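Long-range contacts in glucose-6-phosphate isomerase (Thermus thermophilus, PDB 1ZZG), which probably catalyses the reversible interconversion of glucose 6-phosphate and fructose 6-phosphate in glycolysis and gluconeogenesis: residues G186-L191 against V262-E267; G42-P47 against L381-A386; P81-A86 against S255-W260; N121-S126 against F178-E183. All coordinates share one frame; numbering follows the deposited sequence.

Contact 1 of 4, residues G186-L191 against V262-E267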
loop_
_atom_site.group_PDB
_atom_site.type_symbol
_atom_site.label_atom_id
_atom_site.label_comp_id
_atom_site.label_asym_id
_atom_site.label_seq_id
_atom_site.Cartn_x
_atom_site.Cartn_y
_atom_site.Cartn_z
ATOM N N GLY A 186 13.368 14.030 -7.924
ATOM C CA GLY A 186 13.166 12.918 -7.010
ATOM C C GLY A 186 12.287 11.774 -7.494
ATOM O O GLY A 186 12.719 10.619 -7.488
ATOM N N ARG A 187 11.058 12.068 -7.919
ATOM C CA ARG A 187 10.174 10.991 -8.359
ATOM C C ARG A 187 10.593 10.343 -9.667
ATOM O O ARG A 187 10.022 9.332 -10.061
ATOM C CB ARG A 187 8.719 11.475 -8.449
ATOM C CG ARG A 187 8.509 12.696 -9.305
ATOM C CD ARG A 187 7.053 13.161 -9.244
ATOM N NE ARG A 187 6.898 14.401 -9.991
ATOM C CZ ARG A 187 7.118 15.613 -9.494
ATOM N NH1 ARG A 187 7.488 15.767 -8.227
ATOM N NH2 ARG A 187 7.003 16.672 -10.284
ATOM N N PHE A 188 11.593 10.917 -10.330
ATOM C CA PHE A 188 12.104 10.378 -11.594
ATOM C C PHE A 188 13.518 9.827 -11.384
ATOM O O PHE A 188 14.238 9.582 -12.352
ATOM C CB PHE A 188 12.179 11.489 -12.651
ATOM C CG PHE A 188 10.845 11.916 -13.193
ATOM C CD1 PHE A 188 10.318 11.316 -14.334
ATOM C CD2 PHE A 188 10.117 12.924 -12.571
ATOM C CE1 PHE A 188 9.089 11.716 -14.847
ATOM C CE2 PHE A 188 8.882 13.331 -13.078
ATOM C CZ PHE A 188 8.371 12.724 -14.218
ATOM N N SER A 189 13.901 9.617 -10.128
ATOM C CA SER A 189 15.258 9.170 -9.808
ATOM C C SER A 189 15.508 7.684 -9.583
ATOM O O SER A 189 16.611 7.316 -9.197
ATOM C CB SER A 189 15.756 9.911 -8.564
ATOM O OG SER A 189 15.184 9.351 -7.382
ATOM N N ALA A 190 14.519 6.831 -9.819
ATOM C CA ALA A 190 14.698 5.402 -9.567
ATOM C C ALA A 190 15.904 4.729 -10.224
ATOM O O ALA A 190 16.510 3.839 -9.630
ATOM C CB ALA A 190 13.433 4.645 -9.942
ATOM N N LEU A 191 16.258 5.142 -11.438
ATOM C CA LEU A 191 17.373 4.511 -12.120
ATOM C C LEU A 191 18.718 5.211 -11.918
ATOM O O LEU A 191 19.683 4.936 -12.630
ATOM C CB LEU A 191 17.047 4.341 -13.612
ATOM C CG LEU A 191 15.711 3.608 -13.853
ATOM C CD1 LEU A 191 15.523 3.301 -15.336
ATOM C CD2 LEU A 191 15.684 2.317 -13.049
ATOM N N VAL A 262 1.927 5.906 -8.171
ATOM C CA VAL A 262 1.032 6.898 -7.596
ATOM C C VAL A 262 1.763 8.230 -7.376
ATOM O O VAL A 262 1.221 9.288 -7.696
ATOM C CB VAL A 262 0.407 6.382 -6.276
ATOM C CG1 VAL A 262 -0.376 7.493 -5.595
ATOM C CG2 VAL A 262 -0.533 5.220 -6.580
ATOM N N GLN A 263 2.984 8.191 -6.839
ATOM C CA GLN A 263 3.728 9.436 -6.658
ATOM C C GLN A 263 4.078 10.022 -8.020
ATOM O O GLN A 263 3.955 11.226 -8.240
ATOM C CB GLN A 263 5.040 9.241 -5.886
ATOM C CG GLN A 263 5.942 10.473 -6.036
ATOM C CD GLN A 263 7.223 10.424 -5.230
ATOM O OE1 GLN A 263 7.825 9.370 -5.062
ATOM N NE2 GLN A 263 7.663 11.584 -4.751
ATOM N N LEU A 264 4.547 9.171 -8.926
ATOM C CA LEU A 264 4.916 9.631 -10.259
ATOM C C LEU A 264 3.744 10.348 -10.929
ATOM O O LEU A 264 3.883 11.464 -11.427
ATOM C CB LEU A 264 5.340 8.453 -11.137
ATOM C CG LEU A 264 5.607 8.832 -12.601
ATOM C CD1 LEU A 264 6.828 9.749 -12.675
ATOM C CD2 LEU A 264 5.822 7.586 -13.443
ATOM N N HIS A 265 2.589 9.693 -10.935
ATOM C CA HIS A 265 1.397 10.247 -11.569
ATOM C C HIS A 265 0.821 11.477 -10.859
ATOM O O HIS A 265 0.681 12.546 -11.461
ATOM C CB HIS A 265 0.320 9.164 -11.666
ATOM C CG HIS A 265 -0.924 9.615 -12.363
ATOM N ND1 HIS A 265 -1.024 9.685 -13.736
ATOM C CD2 HIS A 265 -2.113 10.043 -11.876
ATOM C CE1 HIS A 265 -2.223 10.136 -14.065
ATOM N NE2 HIS A 265 -2.904 10.360 -12.954
ATOM N N ASP A 266 0.486 11.308 -9.584
ATOM C CA ASP A 266 -0.094 12.368 -8.755
ATOM C C ASP A 266 0.743 13.642 -8.646
ATOM O O ASP A 266 0.266 14.730 -8.939
ATOM C CB ASP A 266 -0.338 11.843 -7.335
ATOM C CG ASP A 266 -1.577 10.975 -7.222
ATOM O OD1 ASP A 266 -2.101 10.513 -8.259
ATOM O OD2 ASP A 266 -2.020 10.745 -6.072
ATOM N N GLU A 267 1.986 13.502 -8.198
ATOM C CA GLU A 267 2.857 14.654 -8.019
ATOM C C GLU A 267 3.216 15.364 -9.320
ATOM O O GLU A 267 3.413 16.579 -9.331
ATOM C CB GLU A 267 4.130 14.229 -7.282
ATOM C CG GLU A 267 4.630 15.270 -6.306
ATOM C CD GLU A 267 5.680 14.732 -5.351
ATOM O OE1 GLU A 267 5.482 14.863 -4.125
ATOM O OE2 GLU A 267 6.700 14.185 -5.822
#
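Arg187 lies across helix 257-269 and puts its guanidinium beside Glu267, the predicted proton donor of the active site. Its CG takes the crowded position between backbone N and carbonyl carbon (chi1 54°), and the chain then runs extended to NE. NH1 forms a salt bridge to Glu267 OE2 at 3.0 Å, a bent bond that meets the carboxylate from above its plane; the two flat groups are turned 67° apart. The same oxygen takes a second, straighter bond from Gln263 NE2 at 3.0 Å, one helical turn back, so two donors grip OE2. The remaining guanidinium donors are used too: NE bonds to Ser268 OG, NH1 also to Gln399 OE1, and NH2 to the carbonyls of Ala396 and Asp398. Alongside, Gln263 CD packs on Arg187 CB at 3.7 Å. Next in the chain, Phe188 takes Leu264 CD1 over one face of its ring, 3.9 Å from the centroid, in a CH-pi contact. Just ahead of Arg187, Gly186 O accepts from both Ser189 N and Ser189 OG, which closes the turn. The two bonds hold OE2 in place, and the neighbouring positive charge probably raises the acidity of the buried carboxylate.

Contact 2 of 4, residues G42-P47 against L381-A386; sequences GWMDLP and LMWQTA
A turn of helical backbone angles, residues 42-45, running into the 3-10 segment at 46-47, stands beside helix 371-391, with Trp43 CA and Met382 CA 8.3 Å apart. The gap is filled by a T-shaped tryptophan pair flanked by Met-aromatic contacts. Trp43, its CG in the crowded position between backbone N and carbonyl carbon (chi1 49°), sends the rim of its six-membered ring edge first into the face of the Trp383 indole; the planes stand at 78°, and Trp43 CZ3 lies 3.8 Å above the Trp383 plane. Trp43 is itself sandwiched: Met382 CB lies over one face, and CG of Met44, the next residue, over the opposite one. Met382 SD lies obliquely to the Trp43 five-membered ring, 5.4 Å from its centroid. Met44, extended beyond CG, continues across Trp383, its SD oblique to the six-membered ring and 4.5 Å from the centroid. Trp383 NE1 donates to Asn217 OD1 on helix 206-221. This buried aromatic cluster joins the loop after helix 20-32 to helices 371-391 and 206-221, with Leu30 and Leu31 of helix 20-32 packed on it as well. On the helix, Thr385 OG1 donates to Leu381 O, and Ala386 CB comes within 3.5 Å of Trp43 CZ2.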
loop_
_atom_site.group_PDB
_atom_site.type_symbol
_atom_site.label_atom_id
_atom_site.label_comp_id
_atom_site.label_asym_id
_atom_site.label_seq_id
_atom_site.Cartn_x
_atom_site.Cartn_y
_atom_site.Cartn_z
ATOM N N GLY A 42 16.648 14.840 -17.102
ATOM C CA GLY A 42 17.793 13.952 -16.973
ATOM C C GLY A 42 17.449 12.473 -16.849
ATOM O O GLY A 42 18.297 11.614 -17.083
ATOM N N TRP A 43 16.211 12.166 -16.473
ATOM C CA TRP A 43 15.798 10.770 -16.330
ATOM C C TRP A 43 15.807 10.023 -17.662
ATOM O O TRP A 43 15.781 8.793 -17.690
ATOM C CB TRP A 43 14.408 10.678 -15.697
ATOM C CG TRP A 43 13.397 11.567 -16.337
ATOM C CD1 TRP A 43 13.089 12.847 -15.981
ATOM C CD2 TRP A 43 12.581 11.256 -17.469
ATOM N NE1 TRP A 43 12.129 13.355 -16.824
ATOM C CE2 TRP A 43 11.799 12.398 -17.747
ATOM C CE3 TRP A 43 12.432 10.120 -18.278
ATOM C CZ2 TRP A 43 10.882 12.440 -18.800
ATOM C CZ3 TRP A 43 11.519 10.161 -19.327
ATOM C CH2 TRP A 43 10.756 11.314 -19.577
ATOM N N MET A 44 15.848 10.759 -18.766
ATOM C CA MET A 44 15.886 10.125 -20.082
ATOM C C MET A 44 17.284 9.571 -20.337
ATOM O O MET A 44 17.455 8.601 -21.074
ATOM C CB MET A 44 15.566 11.138 -21.183
ATOM C CG MET A 44 14.215 11.815 -21.073
ATOM S SD MET A 44 14.034 13.081 -22.361
ATOM C CE MET A 44 12.372 13.650 -22.051
ATOM N N ASP A 45 18.281 10.187 -19.707
ATOM C CA ASP A 45 19.674 9.799 -19.909
ATOM C C ASP A 45 20.251 8.771 -18.944
ATOM O O ASP A 45 21.285 8.167 -19.230
ATOM C CB ASP A 45 20.535 11.059 -19.900
ATOM C CG ASP A 45 19.968 12.148 -20.799
ATOM O OD1 ASP A 45 19.845 11.905 -22.020
ATOM O OD2 ASP A 45 19.628 13.236 -20.286
ATOM N N LEU A 46 19.594 8.566 -17.807
ATOM C CA LEU A 46 20.075 7.598 -16.827
ATOM C C LEU A 46 20.354 6.206 -17.404
ATOM O O LEU A 46 21.318 5.553 -17.008
ATOM C CB LEU A 46 19.086 7.480 -15.664
ATOM C CG LEU A 46 18.950 8.716 -14.775
ATOM C CD1 LEU A 46 17.849 8.475 -13.748
ATOM C CD2 LEU A 46 20.276 9.013 -14.080
ATOM N N PRO A 47 19.519 5.734 -18.347
ATOM C CA PRO A 47 19.757 4.401 -18.921
ATOM C C PRO A 47 21.066 4.302 -19.708
ATOM O O PRO A 47 21.588 3.207 -19.922
ATOM C CB PRO A 47 18.536 4.180 -19.818
ATOM C CG PRO A 47 17.469 5.056 -19.193
ATOM C CD PRO A 47 18.252 6.298 -18.846
ATOM N N LEU A 381 6.486 4.397 -18.106
ATOM C CA LEU A 381 5.545 5.211 -17.348
ATOM C C LEU A 381 6.049 6.630 -17.140
ATOM O O LEU A 381 5.260 7.578 -17.119
ATOM C CB LEU A 381 5.231 4.544 -16.007
ATOM C CG LEU A 381 4.444 3.240 -16.200
ATOM C CD1 LEU A 381 4.382 2.458 -14.900
ATOM C CD2 LEU A 381 3.041 3.563 -16.707
ATOM N N MET A 382 7.361 6.787 -16.992
ATOM C CA MET A 382 7.906 8.122 -16.823
ATOM C C MET A 382 7.687 8.907 -18.118
ATOM O O MET A 382 7.351 10.088 -18.071
ATOM C CB MET A 382 9.390 8.057 -16.438
ATOM C CG MET A 382 9.586 7.621 -14.987
ATOM S SD MET A 382 11.296 7.668 -14.365
ATOM C CE MET A 382 11.826 5.984 -14.703
ATOM N N TRP A 383 7.859 8.251 -19.267
ATOM C CA TRP A 383 7.634 8.913 -20.554
ATOM C C TRP A 383 6.154 9.252 -20.684
ATOM O O TRP A 383 5.791 10.359 -21.081
ATOM C CB TRP A 383 8.038 8.013 -21.722
ATOM C CG TRP A 383 9.482 8.073 -22.063
ATOM C CD1 TRP A 383 10.441 7.159 -21.738
ATOM C CD2 TRP A 383 10.140 9.096 -22.825
ATOM N NE1 TRP A 383 11.660 7.544 -22.256
ATOM C CE2 TRP A 383 11.502 8.729 -22.927
ATOM C CE3 TRP A 383 9.710 10.286 -23.434
ATOM C CZ2 TRP A 383 12.441 9.508 -23.613
ATOM C CZ3 TRP A 383 10.648 11.063 -24.121
ATOM C CH2 TRP A 383 11.996 10.668 -24.201
ATOM N N GLN A 384 5.306 8.280 -20.365
ATOM C CA GLN A 384 3.862 8.474 -20.419
ATOM C C GLN A 384 3.507 9.726 -19.641
ATOM O O GLN A 384 2.775 10.583 -20.120
ATOM C CB GLN A 384 3.148 7.277 -19.792
ATOM C CG GLN A 384 1.691 7.525 -19.436
ATOM C CD GLN A 384 1.065 6.328 -18.750
ATOM O OE1 GLN A 384 0.916 5.266 -19.351
ATOM N NE2 GLN A 384 0.702 6.491 -17.478
ATOM N N THR A 385 4.046 9.820 -18.430
ATOM C CA THR A 385 3.791 10.957 -17.562
ATOM C C THR A 385 4.317 12.273 -18.142
ATOM O O THR A 385 3.628 13.298 -18.088
ATOM C CB THR A 385 4.406 10.713 -16.171
ATOM O OG1 THR A 385 3.862 9.504 -15.619
ATOM C CG2 THR A 385 4.100 11.876 -15.241
ATOM N N ALA A 386 5.526 12.254 -18.697
ATOM C CA ALA A 386 6.088 13.472 -19.283
ATOM C C ALA A 386 5.244 13.915 -20.485
ATOM O O ALA A 386 4.980 15.106 -20.655
ATOM C CB ALA A 386 7.548 13.242 -19.702
#

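Contact 3 of 4, residues P81-A86 against S255-W260; sequences PKALEA and SHLPSW
The imidazole of His256 reaches over the flank of helix 79-88 between Lys82 and Ala86, residues one turn apart. CG of His256 is anti to its carbonyl carbon (chi1 -67°), which carries the ring over the helix. ND1 then lies by the aliphatic part of Lys82, whose CD is 4.1 Å away, while CD2 lies by Ala86 CB at 3.5 Å; both neighbours approach the ring obliquely. Lys82 and His256 cross at a slant, Lys82 extended beyond CG. Its ammonium is not used on the histidine: NZ stays 5.2 Å from His256 ND1 and forms a salt bridge with Asp99 instead.

At the base of the histidine the backbones come very close, Ala83 CA and His256 CA being 4.4 Å apart. The small methyl of Ala83 allows this, and His256 CB rests on Ala83 CA at 3.6 Å. Ala83 CB lies 3.6 Å from His256 O and also touches Leu257 CD1 and Trp260 CB. No direct hydrogen bond joins the segments; a water bridges them, donating to Ala83 O at 2.8 Å and accepting from His256 N at 3.0 Å.

The contact thus packs helix 79-88 against the turn leading into helix 257-269 and its first turn. Met378 of helix 371-391 packs on the apolar side, meeting Leu84, Leu257 and Trp260, while Pro81 and Leu84 lean on helix 193-201, Pro258 on strand 278-287, and Lys82 and Glu85 on strand 94-98.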
loop_
_atom_site.group_PDB
_atom_site.type_symbol
_atom_site.label_atom_id
_atom_site.label_comp_id
_atom_site.label_asym_id
_atom_site.label_seq_id
_atom_site.Cartn_x
_atom_site.Cartn_y
_atom_site.Cartn_z
ATOM N N PRO A 81 13.355 2.727 -4.747
ATOM C CA PRO A 81 14.135 1.652 -4.125
ATOM C C PRO A 81 13.234 0.507 -3.606
ATOM O O PRO A 81 13.509 -0.665 -3.872
ATOM C CB PRO A 81 14.881 2.379 -3.005
ATOM C CG PRO A 81 15.167 3.705 -3.622
ATOM C CD PRO A 81 13.826 4.047 -4.291
ATOM N N LYS A 82 12.160 0.840 -2.882
ATOM C CA LYS A 82 11.251 -0.193 -2.363
ATOM C C LYS A 82 10.687 -1.064 -3.478
ATOM O O LYS A 82 10.686 -2.288 -3.378
ATOM C CB LYS A 82 10.063 0.416 -1.598
ATOM C CG LYS A 82 10.337 0.785 -0.143
ATOM C CD LYS A 82 9.030 1.034 0.615
ATOM C CE LYS A 82 9.287 1.319 2.092
ATOM N NZ LYS A 82 8.022 1.448 2.871
ATOM N N ALA A 83 10.191 -0.429 -4.533
ATOM C CA ALA A 83 9.615 -1.162 -5.650
ATOM C C ALA A 83 10.609 -2.141 -6.282
ATOM O O ALA A 83 10.260 -3.285 -6.573
ATOM C CB ALA A 83 9.102 -0.182 -6.703
ATOM N N LEU A 84 11.846 -1.689 -6.480
ATOM C CA LEU A 84 12.884 -2.509 -7.103
ATOM C C LEU A 84 13.463 -3.605 -6.200
ATOM O O LEU A 84 13.593 -4.768 -6.613
ATOM C CB LEU A 84 14.009 -1.601 -7.618
ATOM C CG LEU A 84 13.639 -0.677 -8.791
ATOM C CD1 LEU A 84 14.742 0.356 -9.022
ATOM C CD2 LEU A 84 13.413 -1.508 -10.055
ATOM N N GLU A 85 13.810 -3.240 -4.969
ATOM C CA GLU A 85 14.379 -4.201 -4.029
ATOM C C GLU A 85 13.409 -5.324 -3.674
ATOM O O GLU A 85 13.813 -6.475 -3.534
ATOM C CB GLU A 85 14.832 -3.482 -2.756
ATOM C CG GLU A 85 15.553 -4.369 -1.732
ATOM C CD GLU A 85 14.618 -4.967 -0.698
ATOM O OE1 GLU A 85 13.802 -4.206 -0.134
ATOM O OE2 GLU A 85 14.705 -6.193 -0.436
ATOM N N ALA A 86 12.130 -4.992 -3.533
ATOM C CA ALA A 86 11.127 -5.991 -3.191
ATOM C C ALA A 86 10.993 -7.013 -4.314
ATOM O O ALA A 86 10.749 -8.192 -4.072
ATOM C CB ALA A 86 9.783 -5.318 -2.938
ATOM N N SER A 255 4.798 -5.750 -5.523
ATOM C CA SER A 255 3.804 -5.161 -4.623
ATOM C C SER A 255 4.042 -3.686 -4.283
ATOM O O SER A 255 3.127 -2.994 -3.846
ATOM C CB SER A 255 3.738 -5.964 -3.319
ATOM O OG SER A 255 4.913 -5.793 -2.555
ATOM N N HIS A 256 5.264 -3.202 -4.472
ATOM C CA HIS A 256 5.561 -1.810 -4.148
ATOM C C HIS A 256 5.606 -0.892 -5.369
ATOM O O HIS A 256 5.829 0.316 -5.232
ATOM C CB HIS A 256 6.875 -1.735 -3.368
ATOM C CG HIS A 256 6.790 -2.352 -2.006
ATOM N ND1 HIS A 256 6.337 -1.660 -0.905
ATOM C CD2 HIS A 256 7.017 -3.619 -1.585
ATOM C CE1 HIS A 256 6.285 -2.472 0.136
ATOM N NE2 HIS A 256 6.692 -3.668 -0.251
ATOM N N LEU A 257 5.387 -1.458 -6.555
ATOM C CA LEU A 257 5.406 -0.661 -7.773
ATOM C C LEU A 257 4.227 0.313 -7.832
ATOM O O LEU A 257 4.400 1.473 -8.213
ATOM C CB LEU A 257 5.394 -1.556 -9.022
ATOM C CG LEU A 257 5.572 -0.805 -10.350
ATOM C CD1 LEU A 257 6.925 -0.109 -10.368
ATOM C CD2 LEU A 257 5.490 -1.772 -11.521
ATOM N N PRO A 258 3.012 -0.138 -7.458
ATOM C CA PRO A 258 1.878 0.795 -7.514
ATOM C C PRO A 258 2.115 2.097 -6.746
ATOM O O PRO A 258 1.772 3.173 -7.232
ATOM C CB PRO A 258 0.726 -0.029 -6.941
ATOM C CG PRO A 258 1.067 -1.420 -7.413
ATOM C CD PRO A 258 2.553 -1.490 -7.089
ATOM N N SER A 259 2.707 2.004 -5.558
ATOM C CA SER A 259 2.975 3.201 -4.763
ATOM C C SER A 259 3.912 4.140 -5.504
ATOM O O SER A 259 3.746 5.361 -5.459
ATOM C CB SER A 259 3.587 2.836 -3.412
ATOM O OG SER A 259 2.628 2.244 -2.562
ATOM N N TRP A 260 4.903 3.568 -6.177
ATOM C CA TRP A 260 5.858 4.363 -6.946
ATOM C C TRP A 260 5.124 5.105 -8.066
ATOM O O TRP A 260 5.378 6.290 -8.313
ATOM C CB TRP A 260 6.932 3.456 -7.555
ATOM C CG TRP A 260 7.834 4.156 -8.527
ATOM C CD1 TRP A 260 8.913 4.946 -8.236
ATOM C CD2 TRP A 260 7.704 4.160 -9.953
ATOM N NE1 TRP A 260 9.464 5.444 -9.397
ATOM C CE2 TRP A 260 8.742 4.978 -10.465
ATOM C CE3 TRP A 260 6.813 3.551 -10.849
ATOM C CZ2 TRP A 260 8.910 5.203 -11.837
ATOM C CZ3 TRP A 260 6.982 3.774 -12.220
ATOM C CH2 TRP A 260 8.024 4.595 -12.697
HETATM O O HOH W 1 7.739 -4.182 -5.751
#

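Contact 4 of 4, residues N121-S126 against F178-E183; sequences NAVSKS and FAIPKE
Near the ends of two parallel strands, 118-124 and 176-179, the backbones approach, Lys125 CA and Ile180 CA being 6.2 Å apart. Both strands belong to the five-stranded parallel sheet of a SIS-type domain, with strand 155-159 lying between them, so this contact joins the loops at their C-terminal ends, the edge at which parallel alpha/beta folds commonly place their binding sites. Ile180, its CG1 anti to the carbonyl carbon, points its CD1 at the backbone of Lys125, 3.7 Å from Lys125 CA, and lightly touches Val123 CG1. Its CG2 lies alongside the lysine chain, 4.1 Å from Lys125 CG. Lys125 leaves with CG anti to the backbone N (chi1 180°) and stays extended until its last torsion, which bends the ammonium (chi4 65°) toward the carbonyls that follow Ile180. Lys125 NZ donates to Lys182 O at 3.0 Å from above the carbonyl plane, and also to Val184 O just beyond. A water accepts from Lys125 NZ at 2.6 Å and donates to Ile180 O at 2.7 Å. Gathered in this way, the carbonyl oxygens and water probably favour the charged form of the lysine. Pro181 O lies 2.9 Å from Lys125 NZ, but at an angle too poor for a hydrogen bond.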
loop_
_atom_site.group_PDB
_atom_site.type_symbol
_atom_site.label_atom_id
_atom_site.label_comp_id
_atom_site.label_asym_id
_atom_site.label_seq_id
_atom_site.Cartn_x
_atom_site.Cartn_y
_atom_site.Cartn_z
ATOM N N ASN A 121 22.268 4.345 4.394
ATOM C CA ASN A 121 22.299 5.121 3.159
ATOM C C ASN A 121 21.330 6.291 3.273
ATOM O O ASN A 121 20.111 6.097 3.236
ATOM C CB ASN A 121 21.899 4.219 1.980
ATOM C CG ASN A 121 21.897 4.943 0.638
ATOM O OD1 ASN A 121 21.277 4.473 -0.316
ATOM N ND2 ASN A 121 22.597 6.077 0.554
ATOM N N ALA A 122 21.867 7.498 3.436
ATOM C CA ALA A 122 21.039 8.694 3.539
ATOM C C ALA A 122 20.797 9.213 2.127
ATOM O O ALA A 122 21.731 9.637 1.442
ATOM C CB ALA A 122 21.737 9.746 4.370
ATOM N N VAL A 123 19.537 9.191 1.706
ATOM C CA VAL A 123 19.171 9.614 0.362
ATOM C C VAL A 123 18.238 10.817 0.335
ATOM O O VAL A 123 17.152 10.786 0.919
ATOM C CB VAL A 123 18.480 8.462 -0.398
ATOM C CG1 VAL A 123 18.381 8.809 -1.881
ATOM C CG2 VAL A 123 19.248 7.155 -0.185
ATOM N N SER A 124 18.668 11.869 -0.356
ATOM C CA SER A 124 17.879 13.093 -0.497
ATOM C C SER A 124 18.475 13.947 -1.613
ATOM O O SER A 124 19.669 14.253 -1.589
ATOM C CB SER A 124 17.884 13.890 0.808
ATOM O OG SER A 124 17.206 15.127 0.640
ATOM N N LYS A 125 17.655 14.334 -2.588
ATOM C CA LYS A 125 18.148 15.151 -3.693
ATOM C C LYS A 125 18.587 16.528 -3.199
ATOM O O LYS A 125 19.713 16.948 -3.450
ATOM C CB LYS A 125 17.076 15.315 -4.778
ATOM C CG LYS A 125 17.545 16.164 -5.957
ATOM C CD LYS A 125 16.459 16.328 -7.016
ATOM C CE LYS A 125 16.925 17.236 -8.150
ATOM N NZ LYS A 125 18.064 16.641 -8.903
ATOM N N SER A 126 17.693 17.218 -2.493
ATOM C CA SER A 126 17.989 18.550 -1.960
ATOM C C SER A 126 18.961 18.424 -0.796
ATOM O O SER A 126 19.726 19.348 -0.503
ATOM C CB SER A 126 16.711 19.215 -1.453
ATOM O OG SER A 126 16.250 18.556 -0.285
ATOM N N PHE A 178 27.209 9.187 -3.567
ATOM C CA PHE A 178 26.769 8.957 -4.927
ATOM C C PHE A 178 25.927 10.160 -5.300
ATOM O O PHE A 178 25.363 10.823 -4.431
ATOM C CB PHE A 178 25.962 7.662 -5.003
ATOM C CG PHE A 178 26.812 6.424 -4.953
ATOM C CD1 PHE A 178 27.491 5.988 -6.086
ATOM C CD2 PHE A 178 26.934 5.697 -3.775
ATOM C CE1 PHE A 178 28.277 4.842 -6.049
ATOM C CE2 PHE A 178 27.716 4.549 -3.722
ATOM C CZ PHE A 178 28.389 4.119 -4.862
ATOM N N ALA A 179 25.837 10.435 -6.595
ATOM C CA ALA A 179 25.112 11.600 -7.058
ATOM C C ALA A 179 23.769 11.392 -7.734
ATOM O O ALA A 179 23.580 10.466 -8.520
ATOM C CB ALA A 179 26.014 12.408 -7.991
ATOM N N ILE A 180 22.834 12.270 -7.398
ATOM C CA ILE A 180 21.536 12.283 -8.045
ATOM C C ILE A 180 21.772 13.452 -9.002
ATOM O O ILE A 180 22.012 14.584 -8.564
ATOM C CB ILE A 180 20.393 12.646 -7.083
ATOM C CG1 ILE A 180 20.200 11.528 -6.058
ATOM C CG2 ILE A 180 19.101 12.870 -7.877
ATOM C CD1 ILE A 180 19.145 11.847 -4.999
ATOM N N PRO A 181 21.750 13.189 -10.318
ATOM C CA PRO A 181 21.972 14.249 -11.304
ATOM C C PRO A 181 21.084 15.471 -11.087
ATOM O O PRO A 181 19.906 15.353 -10.751
ATOM C CB PRO A 181 21.679 13.557 -12.633
ATOM C CG PRO A 181 22.039 12.134 -12.360
ATOM C CD PRO A 181 21.473 11.904 -10.981
ATOM N N LYS A 182 21.666 16.645 -11.286
ATOM C CA LYS A 182 20.940 17.897 -11.130
ATOM C C LYS A 182 19.618 17.891 -11.900
ATOM O O LYS A 182 18.582 18.304 -11.374
ATOM C CB LYS A 182 21.810 19.058 -11.617
ATOM C CG LYS A 182 21.147 20.419 -11.489
ATOM C CD LYS A 182 22.032 21.518 -12.062
ATOM C CE LYS A 182 21.366 22.877 -11.916
ATOM N NZ LYS A 182 22.155 23.957 -12.575
ATOM N N GLU A 183 19.656 17.418 -13.143
ATOM C CA GLU A 183 18.461 17.386 -13.994
ATOM C C GLU A 183 17.503 16.219 -13.729
ATOM O O GLU A 183 16.561 16.000 -14.498
ATOM C CB GLU A 183 18.865 17.376 -15.472
ATOM C CG GLU A 183 19.636 18.610 -15.942
ATOM C CD GLU A 183 18.877 19.913 -15.728
ATOM O OE1 GLU A 183 17.629 19.903 -15.790
ATOM O OE2 GLU A 183 19.530 20.957 -15.512
HETATM O O HOH W 2 20.310 16.513 -7.621
#

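From the N terminus, residues 42-47 open contact 2, which does not close until 381-386, so all the others nest within its loop. Residues 81-86 open contact 3; contact 4 then opens at 121-126 and closes at 178-183, inside it. Contact 1 begins at 186-191, just after contact 4 ends. It crosses contact 3, since 255-260 closes contact 3 before 262-267 closes contact 1 on the same helix 257-269. Gly42 N probably hydrogen-bonds Glu183 O, joining contacts 2 and 4. Together the four contacts tie the five-stranded parallel sheet and its helices to helices 257-269 and 371-391 of the second half of the chain, and contact 1 holds the predicted proton donor.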